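PDB 3C7A: octopine dehydrogenase, which catalyses the NADH-dependent reductive condensation of L-arginine with pyruvate to D-octopine, and the reverse NAD-dependent oxidation. Local coordinates for residues S137-C148 / L160-I171; K198-Y208 / N267-I275. All blocks are in the same frame, centred on the assembly; numbering follows the deposited sequence.

Contact 1 of 2, residues S137-C148 / L160-I171; sequences SMMSFETLPWAC and LGTKSVLAASLI. With NAD (nicotinamide-adenine-dinucleotide), chain B; EDO (1,2-ethanediol), chain C.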
loop_
_atom_site.group_PDB
_atom_site.type_symbol
_atom_site.label_atom_id
_atom_site.label_comp_id
_atom_site.label_asym_id
_atom_site.label_seq_id
_atom_site.Cartn_x
_atom_site.Cartn_y
_atom_site.Cartn_z
ATOM N N SER A 137 -8.771 14.680 8.898
ATOM C CA SER A 137 -9.082 13.238 8.913
ATOM C C SER A 137 -8.114 12.430 8.032
ATOM O O SER A 137 -7.595 12.952 7.041
ATOM C CB SER A 137 -10.526 12.991 8.458
ATOM O OG SER A 137 -11.468 13.505 9.386
ATOM N N MET A 138 -7.888 11.161 8.390
ATOM C CA MET A 138 -6.957 10.272 7.663
ATOM C C MET A 138 -7.634 8.960 7.193
ATOM O O MET A 138 -8.173 8.209 8.012
ATOM C CB MET A 138 -5.709 9.974 8.525
ATOM C CG MET A 138 -4.828 11.200 8.853
ATOM S SD MET A 138 -3.452 10.924 10.018
ATOM C CE MET A 138 -4.313 10.911 11.592
ATOM N N MET A 139 -7.585 8.694 5.880
ATOM C CA MET A 139 -8.291 7.562 5.233
ATOM C C MET A 139 -7.320 6.636 4.466
ATOM O O MET A 139 -6.532 7.117 3.651
ATOM C CB MET A 139 -9.370 8.115 4.279
ATOM C CG MET A 139 -10.430 7.117 3.789
ATOM S SD MET A 139 -11.646 7.867 2.666
ATOM C CE MET A 139 -12.824 6.530 2.472
ATOM N N SER A 140 -7.392 5.321 4.712
ATOM C CA SER A 140 -6.432 4.343 4.138
ATOM C C SER A 140 -7.047 3.126 3.408
ATOM O O SER A 140 -7.749 2.319 4.025
ATOM C CB SER A 140 -5.474 3.838 5.229
ATOM O OG SER A 140 -4.676 4.883 5.761
ATOM N N PHE A 141 -6.743 2.986 2.112
ATOM C CA PHE A 141 -7.258 1.886 1.264
ATOM C C PHE A 141 -6.323 0.663 1.188
ATOM O O PHE A 141 -5.103 0.798 1.334
ATOM C CB PHE A 141 -7.554 2.395 -0.157
ATOM C CG PHE A 141 -8.860 3.143 -0.285
ATOM C CD1 PHE A 141 -8.925 4.511 -0.028
ATOM C CD2 PHE A 141 -10.020 2.480 -0.677
ATOM C CE1 PHE A 141 -10.131 5.209 -0.148
ATOM C CE2 PHE A 141 -11.233 3.166 -0.801
ATOM C CZ PHE A 141 -11.287 4.534 -0.537
ATOM N N GLU A 142 -6.897 -0.518 0.931
ATOM C CA GLU A 142 -6.146 -1.794 0.966
ATOM C C GLU A 142 -5.207 -2.065 -0.228
ATOM O O GLU A 142 -4.135 -2.654 -0.049
ATOM C CB GLU A 142 -7.072 -3.001 1.240
ATOM C CG GLU A 142 -8.114 -3.316 0.157
ATOM C CD GLU A 142 -8.982 -4.536 0.480
ATOM O OE1 GLU A 142 -8.439 -5.584 0.896
ATOM O OE2 GLU A 142 -10.217 -4.452 0.302
ATOM N N THR A 143 -5.620 -1.647 -1.428
ATOM C CA THR A 143 -4.813 -1.775 -2.660
ATOM C C THR A 143 -5.337 -0.827 -3.761
ATOM O O THR A 143 -6.281 -0.072 -3.524
ATOM C CB THR A 143 -4.724 -3.260 -3.159
ATOM O OG1 THR A 143 -3.719 -3.379 -4.175
ATOM C CG2 THR A 143 -6.068 -3.761 -3.697
ATOM N N LEU A 144 -4.716 -0.855 -4.943
ATOM C CA LEU A 144 -5.158 -0.024 -6.078
ATOM C C LEU A 144 -6.437 -0.587 -6.725
ATOM O O LEU A 144 -6.545 -1.800 -6.916
ATOM C CB LEU A 144 -4.033 0.116 -7.121
ATOM C CG LEU A 144 -4.157 1.195 -8.210
ATOM C CD1 LEU A 144 -3.905 2.604 -7.659
ATOM C CD2 LEU A 144 -3.219 0.914 -9.374
ATOM N N PRO A 145 -7.416 0.293 -7.046
ATOM C CA PRO A 145 -8.699 -0.114 -7.646
ATOM C C PRO A 145 -8.640 -0.788 -9.028
ATOM O O PRO A 145 -9.551 -1.552 -9.362
ATOM C CB PRO A 145 -9.473 1.210 -7.752
ATOM C CG PRO A 145 -8.822 2.120 -6.765
ATOM C CD PRO A 145 -7.377 1.748 -6.808
ATOM N N TRP A 146 -7.602 -0.506 -9.817
ATOM C CA TRP A 146 -7.504 -1.035 -11.188
ATOM C C TRP A 146 -6.163 -1.714 -11.490
ATOM O O TRP A 146 -5.168 -1.495 -10.794
ATOM C CB TRP A 146 -7.717 0.079 -12.231
ATOM C CG TRP A 146 -8.694 1.169 -11.861
ATOM C CD1 TRP A 146 -10.047 1.164 -12.057
ATOM C CD2 TRP A 146 -8.381 2.437 -11.266
ATOM N NE1 TRP A 146 -10.597 2.341 -11.606
ATOM C CE2 TRP A 146 -9.598 3.141 -11.118
ATOM C CE3 TRP A 146 -7.191 3.043 -10.836
ATOM C CZ2 TRP A 146 -9.660 4.422 -10.554
ATOM C CZ3 TRP A 146 -7.253 4.319 -10.275
ATOM C CH2 TRP A 146 -8.481 4.992 -10.140
ATOM N N ALA A 147 -6.153 -2.540 -12.537
ATOM C CA ALA A 147 -4.917 -2.961 -13.198
ATOM C C ALA A 147 -4.778 -2.136 -14.479
ATOM O O ALA A 147 -5.621 -2.234 -15.377
ATOM C CB ALA A 147 -4.949 -4.452 -13.508
ATOM N N CYS A 148 -3.724 -1.319 -14.553
ATOM C CA CYS A 148 -3.601 -0.292 -15.599
ATOM C C CYS A 148 -2.166 -0.049 -16.096
ATOM O O CYS A 148 -1.201 -0.271 -15.361
ATOM C CB CYS A 148 -4.227 1.026 -15.116
ATOM S SG CYS A 148 -3.625 1.627 -13.500
ATOM N N LEU A 160 -7.099 -2.561 -17.754
ATOM C CA LEU A 160 -7.227 -3.984 -18.084
ATOM C C LEU A 160 -8.317 -4.698 -17.275
ATOM O O LEU A 160 -8.883 -5.692 -17.740
ATOM C CB LEU A 160 -5.884 -4.714 -17.916
ATOM C CG LEU A 160 -4.703 -4.510 -18.885
ATOM C CD1 LEU A 160 -5.115 -4.589 -20.359
ATOM C CD2 LEU A 160 -3.931 -3.219 -18.603
ATOM N N GLY A 161 -8.601 -4.193 -16.074
ATOM C CA GLY A 161 -9.631 -4.764 -15.197
ATOM C C GLY A 161 -9.917 -3.929 -13.956
ATOM O O GLY A 161 -9.084 -3.121 -13.544
ATOM N N THR A 162 -11.094 -4.137 -13.363
ATOM C CA THR A 162 -11.542 -3.390 -12.178
ATOM C C THR A 162 -12.120 -4.329 -11.106
ATOM O O THR A 162 -12.942 -5.199 -11.412
ATOM C CB THR A 162 -12.604 -2.316 -12.555
ATOM O OG1 THR A 162 -12.092 -1.468 -13.590
ATOM C CG2 THR A 162 -12.989 -1.459 -11.348
ATOM N N LYS A 163 -11.685 -4.140 -9.858
ATOM C CA LYS A 163 -12.170 -4.918 -8.706
ATOM C C LYS A 163 -13.672 -4.712 -8.469
ATOM O O LYS A 163 -14.209 -3.643 -8.767
ATOM C CB LYS A 163 -11.400 -4.538 -7.433
ATOM C CG LYS A 163 -9.887 -4.758 -7.482
ATOM C CD LYS A 163 -9.493 -6.159 -7.038
ATOM C CE LYS A 163 -7.983 -6.286 -6.892
ATOM N NZ LYS A 163 -7.570 -7.657 -6.476
ATOM N N SER A 164 -14.339 -5.732 -7.929
ATOM C CA SER A 164 -15.779 -5.650 -7.650
ATOM C C SER A 164 -16.113 -4.994 -6.300
ATOM O O SER A 164 -17.113 -4.278 -6.192
ATOM C CB SER A 164 -16.451 -7.025 -7.780
ATOM O OG SER A 164 -15.942 -7.954 -6.838
ATOM N N VAL A 165 -15.282 -5.248 -5.286
ATOM C CA VAL A 165 -15.418 -4.628 -3.950
ATOM C C VAL A 165 -14.058 -4.161 -3.395
ATOM O O VAL A 165 -13.014 -4.658 -3.827
ATOM C CB VAL A 165 -16.106 -5.577 -2.916
ATOM C CG1 VAL A 165 -17.590 -5.767 -3.237
ATOM C CG2 VAL A 165 -15.386 -6.926 -2.825
ATOM N N LEU A 166 -14.079 -3.218 -2.444
ATOM C CA LEU A 166 -12.854 -2.678 -1.810
ATOM C C LEU A 166 -13.138 -1.986 -0.459
ATOM O O LEU A 166 -14.190 -1.369 -0.290
ATOM C CB LEU A 166 -12.140 -1.703 -2.760
ATOM C CG LEU A 166 -10.625 -1.494 -2.626
ATOM C CD1 LEU A 166 -9.848 -2.730 -3.071
ATOM C CD2 LEU A 166 -10.183 -0.278 -3.430
ATOM N N ALA A 167 -12.192 -2.076 0.481
ATOM C CA ALA A 167 -12.379 -1.556 1.851
ATOM C C ALA A 167 -11.343 -0.509 2.302
ATOM O O ALA A 167 -10.211 -0.491 1.808
ATOM C CB ALA A 167 -12.432 -2.713 2.852
ATOM N N ALA A 168 -11.743 0.341 3.255
ATOM C CA ALA A 168 -10.883 1.405 3.810
ATOM C C ALA A 168 -11.177 1.737 5.285
ATOM O O ALA A 168 -12.319 1.630 5.734
ATOM C CB ALA A 168 -10.988 2.668 2.960
ATOM N N SER A 169 -10.142 2.152 6.022
ATOM C CA SER A 169 -10.279 2.593 7.424
ATOM C C SER A 169 -10.272 4.126 7.564
ATOM O O SER A 169 -9.895 4.836 6.627
ATOM C CB SER A 169 -9.184 1.967 8.301
ATOM O OG SER A 169 -7.894 2.450 7.958
ATOM N N LEU A 170 -10.682 4.625 8.736
ATOM C CA LEU A 170 -10.811 6.073 8.975
ATOM C C LEU A 170 -10.519 6.513 10.422
ATOM O O LEU A 170 -10.980 5.882 11.378
ATOM C CB LEU A 170 -12.212 6.553 8.556
ATOM C CG LEU A 170 -12.583 8.040 8.666
ATOM C CD1 LEU A 170 -11.962 8.859 7.537
ATOM C CD2 LEU A 170 -14.095 8.212 8.677
ATOM N N ILE A 171 -9.757 7.601 10.558
ATOM C CA ILE A 171 -9.554 8.289 11.842
ATOM C C ILE A 171 -10.110 9.718 11.751
ATOM O O ILE A 171 -9.650 10.517 10.931
ATOM C CB ILE A 171 -8.053 8.331 12.265
ATOM C CG1 ILE A 171 -7.493 6.914 12.444
ATOM C CG2 ILE A 171 -7.871 9.146 13.554
ATOM C CD1 ILE A 171 -5.979 6.850 12.600
HETATM P PA NAD B . 4.378 3.913 -11.004
HETATM O O1A NAD B . 5.597 3.075 -11.034
HETATM O O2A NAD B . 3.746 3.969 -12.342
HETATM O O5B NAD B . 4.742 5.398 -10.479
HETATM C C5B NAD B . 5.778 6.167 -11.061
HETATM C C4B NAD B . 5.710 7.606 -10.552
HETATM O O4B NAD B . 6.286 7.706 -9.259
HETATM C C3B NAD B . 6.480 8.586 -11.429
HETATM O O3B NAD B . 5.666 9.178 -12.415
HETATM C C2B NAD B . 7.012 9.613 -10.447
HETATM O O2B NAD B . 6.122 10.698 -10.303
HETATM C C1B NAD B . 7.110 8.853 -9.135
HETATM N N9A NAD B . 8.525 8.475 -8.929
HETATM C C8A NAD B . 9.133 7.330 -9.385
HETATM N N7A NAD B . 10.432 7.348 -9.013
HETATM C C5A NAD B . 10.668 8.487 -8.326
HETATM C C6A NAD B . 11.819 8.991 -7.727
HETATM N N6A NAD B . 12.997 8.434 -8.004
HETATM N N1A NAD B . 11.768 10.213 -7.075
HETATM C C2A NAD B . 10.579 10.921 -7.022
HETATM N N3A NAD B . 9.441 10.410 -7.623
HETATM C C4A NAD B . 9.480 9.210 -8.265
HETATM O O3 NAD B . 3.368 3.326 -9.882
HETATM P PN NAD B . 1.844 2.898 -10.206
HETATM O O1N NAD B . 1.867 1.858 -11.260
HETATM O O2N NAD B . 1.032 4.121 -10.406
HETATM O O5D NAD B . 1.345 2.171 -8.854
HETATM C C5D NAD B . 1.333 2.803 -7.590
HETATM C C4D NAD B . 1.262 1.750 -6.481
HETATM O O4D NAD B . 0.153 0.880 -6.670
HETATM C C3D NAD B . 2.515 0.884 -6.444
HETATM O O3D NAD B . 2.961 0.769 -5.112
HETATM C C2D NAD B . 2.062 -0.462 -6.987
HETATM O O2D NAD B . 2.744 -1.528 -6.367
HETATM C C1D NAD B . 0.567 -0.479 -6.682
HETATM N N1N NAD B . -0.225 -1.289 -7.640
HETATM C C2N NAD B . -0.151 -1.080 -8.998
HETATM C C3N NAD B . -0.912 -1.854 -9.881
HETATM C C7N NAD B . -1.017 -1.463 -11.333
HETATM O O7N NAD B . -1.668 -2.259 -12.180
HETATM N N7N NAD B . -0.426 -0.262 -11.781
HETATM C C4N NAD B . -1.752 -2.847 -9.367
HETATM C C5N NAD B . -1.827 -3.052 -7.990
HETATM C C6N NAD B . -1.056 -2.260 -7.138
HETATM C C1 EDO C . -5.140 -9.246 1.653
HETATM O O1 EDO C . -3.805 -8.888 2.033
HETATM C C2 EDO C . -6.107 -8.131 2.035
HETATM O O2 EDO C . -5.924 -7.012 1.158
HETATM O O HOH W 1 -6.917 5.262 8.808
#
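Phe141 lays one ring face on the methyl of Ala168: CB of Ala168 stands 3.7 Å from the centroid of the Phe141 ring, 8° off the ring normal, a CH-pi contact over the centre. The two residues form a non-hydrogen-bonded pair of antiparallel strands 137-141 and 165-171. A chi1 of -79° puts CG anti to the carbonyl carbon, which lays the ring on the same face of the sheet as Met139, whose fully extended chain carries CE to 4.3 Å from Ala168 CB. Phe194 meets the Phe141 ring edge-to-face. Shrinking Phe141 to an alanine is likely to open a gap over the Ala168 methyl, leaving Leu166 CD2, 3.9 Å from Phe141 CD2, and the Phe194 ring without their aromatic neighbour.

Past Phe141 the strands part, and side chains bridge the loop. Glu142 CG lies between backbone N and carbonyl carbon (chi1 65°), and the chain, extended beyond CG, carries the carboxylate back to the other strand. Its OE2 accepts from Ala167 N at 3.1 Å, on the anti side and somewhat out of plane, while OE1 takes a bond from the ethanediol. Leu166 CD1 packs on Glu142 CG at 3.7 Å.

Pairing resumes one residue out of step, Trp146 against Thr162, with Thr162 OG1 at the edge of the indole. Leu160 N donates to Ala147 O at 2.8 Å, and Cys148 N donates to the nicotinamide O7N of NAD at 3.3 Å. Backbone pairing and apolar packing thus hold both ends of the loop whose Thr143 binds pyruvate, and the Cys148 amide probably helps set the carboxamide's rotation.

Contact 2 of 2, residues K198-Y208 / N267-I275; sequences KHFLEMLIMSY and NDLSDVKDI. With EDO (1,2-ethanediol), chain C.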
loop_
_atom_site.group_PDB
_atom_site.type_symbol
_atom_site.label_atom_id
_atom_site.label_comp_id
_atom_site.label_asym_id
_atom_site.label_seq_id
_atom_site.Cartn_x
_atom_site.Cartn_y
_atom_site.Cartn_z
ATOM N N LYS A 198 -13.333 -1.736 10.498
ATOM C CA LYS A 198 -13.569 -1.460 11.925
ATOM C C LYS A 198 -12.491 -0.625 12.631
ATOM O O LYS A 198 -12.819 0.221 13.468
ATOM C CB LYS A 198 -13.807 -2.764 12.698
ATOM C CG LYS A 198 -15.190 -3.377 12.503
ATOM C CD LYS A 198 -15.333 -4.668 13.304
ATOM C CE LYS A 198 -16.769 -5.176 13.320
ATOM N NZ LYS A 198 -17.223 -5.688 11.993
ATOM N N HIS A 199 -11.219 -0.869 12.307
ATOM C CA HIS A 199 -10.089 -0.229 13.003
ATOM C C HIS A 199 -8.881 -0.062 12.075
ATOM O O HIS A 199 -8.695 -0.858 11.150
ATOM C CB HIS A 199 -9.697 -1.061 14.231
ATOM C CG HIS A 199 -8.996 -0.283 15.304
ATOM N ND1 HIS A 199 -7.647 -0.001 15.259
ATOM C CD2 HIS A 199 -9.453 0.250 16.461
ATOM C CE1 HIS A 199 -7.306 0.684 16.338
ATOM N NE2 HIS A 199 -8.385 0.850 17.083
ATOM N N PHE A 200 -8.058 0.960 12.323
ATOM C CA PHE A 200 -6.885 1.227 11.472
ATOM C C PHE A 200 -5.728 0.235 11.662
ATOM O O PHE A 200 -4.921 0.038 10.748
ATOM C CB PHE A 200 -6.417 2.695 11.579
ATOM C CG PHE A 200 -5.499 2.981 12.746
ATOM C CD1 PHE A 200 -6.016 3.239 14.013
ATOM C CD2 PHE A 200 -4.116 3.027 12.566
ATOM C CE1 PHE A 200 -5.169 3.517 15.090
ATOM C CE2 PHE A 200 -3.260 3.304 13.634
ATOM C CZ PHE A 200 -3.789 3.549 14.900
ATOM N N LEU A 201 -5.652 -0.380 12.842
ATOM C CA LEU A 201 -4.656 -1.424 13.116
ATOM C C LEU A 201 -5.052 -2.777 12.512
ATOM O O LEU A 201 -4.193 -3.635 12.284
ATOM C CB LEU A 201 -4.389 -1.562 14.623
ATOM C CG LEU A 201 -3.602 -0.461 15.350
ATOM C CD1 LEU A 201 -3.569 -0.732 16.850
ATOM C CD2 LEU A 201 -2.180 -0.307 14.810
ATOM N N GLU A 202 -6.352 -2.959 12.267
ATOM C CA GLU A 202 -6.867 -4.106 11.511
ATOM C C GLU A 202 -6.338 -4.063 10.073
ATOM O O GLU A 202 -5.837 -5.066 9.558
ATOM C CB GLU A 202 -8.406 -4.113 11.518
ATOM C CG GLU A 202 -9.055 -5.216 10.668
ATOM C CD GLU A 202 -10.476 -4.879 10.213
ATOM O OE1 GLU A 202 -11.217 -4.209 10.967
ATOM O OE2 GLU A 202 -10.855 -5.295 9.096
ATOM N N MET A 203 -6.450 -2.891 9.446
ATOM C CA MET A 203 -5.977 -2.652 8.077
ATOM C C MET A 203 -4.457 -2.826 7.955
ATOM O O MET A 203 -3.966 -3.352 6.950
ATOM C CB MET A 203 -6.412 -1.252 7.611
ATOM C CG MET A 203 -5.970 -0.832 6.198
ATOM S SD MET A 203 -6.693 -1.769 4.828
ATOM C CE MET A 203 -8.433 -1.348 4.971
ATOM N N LEU A 204 -3.729 -2.395 8.987
ATOM C CA LEU A 204 -2.266 -2.475 9.018
ATOM C C LEU A 204 -1.741 -3.914 8.920
ATOM O O LEU A 204 -0.905 -4.210 8.062
ATOM C CB LEU A 204 -1.709 -1.772 10.272
ATOM C CG LEU A 204 -0.211 -1.435 10.366
ATOM C CD1 LEU A 204 0.019 -0.202 11.235
ATOM C CD2 LEU A 204 0.630 -2.606 10.876
ATOM N N ILE A 205 -2.233 -4.803 9.782
ATOM C CA ILE A 205 -1.680 -6.165 9.848
ATOM C C ILE A 205 -2.250 -7.149 8.817
ATOM O O ILE A 205 -1.594 -8.138 8.476
ATOM C CB ILE A 205 -1.703 -6.771 11.294
ATOM C CG1 ILE A 205 -3.029 -7.469 11.599
ATOM C CG2 ILE A 205 -1.357 -5.711 12.350
ATOM C CD1 ILE A 205 -2.867 -8.706 12.455
ATOM N N MET A 206 -3.453 -6.868 8.310
ATOM C CA MET A 206 -4.062 -7.684 7.249
ATOM C C MET A 206 -3.383 -7.487 5.883
ATOM O O MET A 206 -3.855 -8.003 4.866
ATOM C CB MET A 206 -5.573 -7.426 7.146
ATOM C CG MET A 206 -6.430 -8.178 8.171
ATOM S SD MET A 206 -6.596 -9.966 7.896
ATOM C CE MET A 206 -7.624 -10.012 6.426
ATOM N N SER A 207 -2.273 -6.746 5.875
ATOM C CA SER A 207 -1.435 -6.569 4.686
ATOM C C SER A 207 -0.707 -7.857 4.286
ATOM O O SER A 207 -0.313 -8.013 3.125
ATOM C CB SER A 207 -0.400 -5.461 4.919
ATOM O OG SER A 207 -1.017 -4.213 5.180
ATOM N N TYR A 208 -0.536 -8.765 5.250
ATOM C CA TYR A 208 0.222 -10.013 5.071
ATOM C C TYR A 208 1.595 -9.767 4.423
ATOM O O TYR A 208 1.917 -10.357 3.387
ATOM C CB TYR A 208 -0.573 -11.046 4.250
ATOM C CG TYR A 208 -1.878 -11.546 4.852
ATOM C CD1 TYR A 208 -1.981 -11.872 6.208
ATOM C CD2 TYR A 208 -3.000 -11.740 4.044
ATOM C CE1 TYR A 208 -3.183 -12.349 6.747
ATOM C CE2 TYR A 208 -4.201 -12.217 4.570
ATOM C CZ TYR A 208 -4.286 -12.520 5.919
ATOM O OH TYR A 208 -5.474 -12.993 6.433
ATOM N N ASN A 267 -11.260 -1.199 21.889
ATOM C CA ASN A 267 -10.711 -1.252 20.533
ATOM C C ASN A 267 -11.032 -2.595 19.866
ATOM O O ASN A 267 -10.540 -3.643 20.298
ATOM C CB ASN A 267 -9.197 -0.992 20.544
ATOM C CG ASN A 267 -8.833 0.382 21.103
ATOM O OD1 ASN A 267 -8.620 1.335 20.350
ATOM N ND2 ASN A 267 -8.759 0.487 22.428
ATOM N N ASP A 268 -11.858 -2.554 18.820
ATOM C CA ASP A 268 -12.377 -3.763 18.168
ATOM C C ASP A 268 -11.508 -4.242 16.997
ATOM O O ASP A 268 -11.517 -3.646 15.915
ATOM C CB ASP A 268 -13.827 -3.538 17.706
ATOM C CG ASP A 268 -14.541 -4.831 17.312
ATOM O OD1 ASP A 268 -13.941 -5.926 17.396
ATOM O OD2 ASP A 268 -15.723 -4.750 16.915
ATOM N N LEU A 269 -10.773 -5.330 17.226
ATOM C CA LEU A 269 -9.896 -5.925 16.213
ATOM C C LEU A 269 -10.316 -7.357 15.842
ATOM O O LEU A 269 -9.483 -8.169 15.424
ATOM C CB LEU A 269 -8.433 -5.895 16.687
ATOM C CG LEU A 269 -7.581 -4.631 16.485
ATOM C CD1 LEU A 269 -7.973 -3.493 17.426
ATOM C CD2 LEU A 269 -6.102 -4.958 16.642
ATOM N N SER A 270 -11.611 -7.649 15.973
ATOM C CA SER A 270 -12.139 -9.011 15.798
ATOM C C SER A 270 -12.224 -9.512 14.346
ATOM O O SER A 270 -12.427 -10.707 14.119
ATOM C CB SER A 270 -13.505 -9.152 16.484
ATOM O OG SER A 270 -14.456 -8.255 15.934
ATOM N N ASP A 271 -12.180 -8.629 13.353
ATOM C CA ASP A 271 -12.168 -8.992 11.922
ATOM C C ASP A 271 -10.774 -9.426 11.308
ATOM O O ASP A 271 -10.675 -9.711 10.153
ATOM C CB ASP A 271 -12.846 -7.893 11.059
ATOM C CG ASP A 271 -14.404 -7.924 11.101
ATOM O OD1 ASP A 271 -14.977 -8.636 11.880
ATOM O OD2 ASP A 271 -15.057 -7.223 10.346
ATOM N N VAL A 272 -9.733 -9.418 12.113
ATOM C CA VAL A 272 -8.475 -10.084 11.789
ATOM C C VAL A 272 -8.628 -11.638 11.713
ATOM O O VAL A 272 -8.981 -12.255 12.681
ATOM C CB VAL A 272 -7.311 -9.687 12.776
ATOM C CG1 VAL A 272 -6.036 -10.499 12.527
ATOM C CG2 VAL A 272 -6.999 -8.172 12.783
ATOM N N LYS A 273 -8.332 -12.204 10.544
ATOM C CA LYS A 273 -8.580 -13.629 10.197
ATOM C C LYS A 273 -7.428 -14.548 9.650
ATOM O O LYS A 273 -6.419 -14.071 9.195
ATOM C CB LYS A 273 -9.825 -13.781 9.346
ATOM C CG LYS A 273 -9.769 -13.185 7.964
ATOM C CD LYS A 273 -11.156 -13.200 7.265
ATOM C CE LYS A 273 -11.951 -11.979 7.480
ATOM N NZ LYS A 273 -13.131 -11.798 6.683
ATOM N N ASP A 274 -7.616 -15.869 9.716
ATOM C CA ASP A 274 -6.649 -16.805 9.127
ATOM C C ASP A 274 -6.531 -16.585 7.615
ATOM O O ASP A 274 -7.521 -16.255 6.952
ATOM C CB ASP A 274 -7.077 -18.260 9.381
ATOM C CG ASP A 274 -7.193 -18.601 10.862
ATOM O OD1 ASP A 274 -6.162 -18.605 11.567
ATOM O OD2 ASP A 274 -8.320 -18.891 11.317
ATOM N N ILE A 275 -5.326 -16.779 7.080
ATOM C CA ILE A 275 -5.075 -16.640 5.637
ATOM C C ILE A 275 -5.792 -17.717 4.798
ATOM O O ILE A 275 -6.190 -17.456 3.660
ATOM C CB ILE A 275 -3.541 -16.554 5.308
ATOM C CG1 ILE A 275 -3.310 -16.107 3.856
ATOM C CG2 ILE A 275 -2.812 -17.869 5.650
ATOM C CD1 ILE A 275 -1.923 -15.537 3.580
HETATM C C1 EDO C . -5.140 -9.246 1.653
HETATM O O1 EDO C . -3.805 -8.888 2.033
HETATM C C2 EDO C . -6.107 -8.131 2.035
HETATM O O2 EDO C . -5.924 -7.012 1.158
HETATM O O HOH W 2 -11.624 -5.576 13.293
HETATM O O HOH W 3 -10.509 -8.271 7.769
HETATM O O HOH W 4 -13.579 -5.301 8.523
#
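CG of His199 is anti to the backbone N (chi1 -156°), and chi2 of -82° turns ND1 to accept from Leu201 N at 3.2 Å: a side-chain N-cap of helix 200-205, in the alpha-helical domain. The same ring carries Leu269 CD1 over one face, 4.0 Å from its centroid in a CH-pi contact, and NE2 donates weakly to Asn267 OD1. Asn267 is tied at its ND2 to Cys264 O.

Lys198 runs out extended and bends at its last torsion (chi4 70°), crossing Asp271 at about a right angle to make a salt bridge, NZ to OD2 at 3.1 Å, from above the carboxylate plane. Asp268 closes an Asx turn, its OD1 accepting from both N and OG of Ser270. Waters bridge the like-charged Glu202 and Asp271 and probably ease their repulsion: one donates to Glu202 OE2 and to Asp271 OD2, and a second to Glu202 OE1 while accepting from Asp271 N.

Beyond them Ile205 CD1 packs on Val272 CG1 at 3.6 Å. Met206, an L-arginine-binding residue, curls back at chi2 and chi3 to lay SD near Lys273 N. At the far end Ile275 CD1 sits over a face of Tyr208, whose OH donates to Lys273 O at 3.1 Å.

How the contacts relate
Contact 1 and contact 2 lie in series along the chain, centres about 16 Å apart, and helix 200-205 joins them: its Met203 and Phe200 pack on contact 1. Met203 CE comes 3.7 Å from Ala167 O and Met203 SD 3.8 Å from Glu142 CB, while Phe200 CA touches Ser169 OG at 3.9 Å. The other flank of this helix meets 267-275. An ethanediol, probably from the crystallisation liquor, donates to Glu142 OE1 and Met206 O. Contact 1 supplies Leu144, Trp146, Ala147 and Cys148 to the NAD pocket and Thr143 for pyruvate, contact 2 the arginine-binding Met206, whose side chain is about 11 Å from that of Thr143; catalytic His212 lies about 9 Å from Tyr208, between side chains.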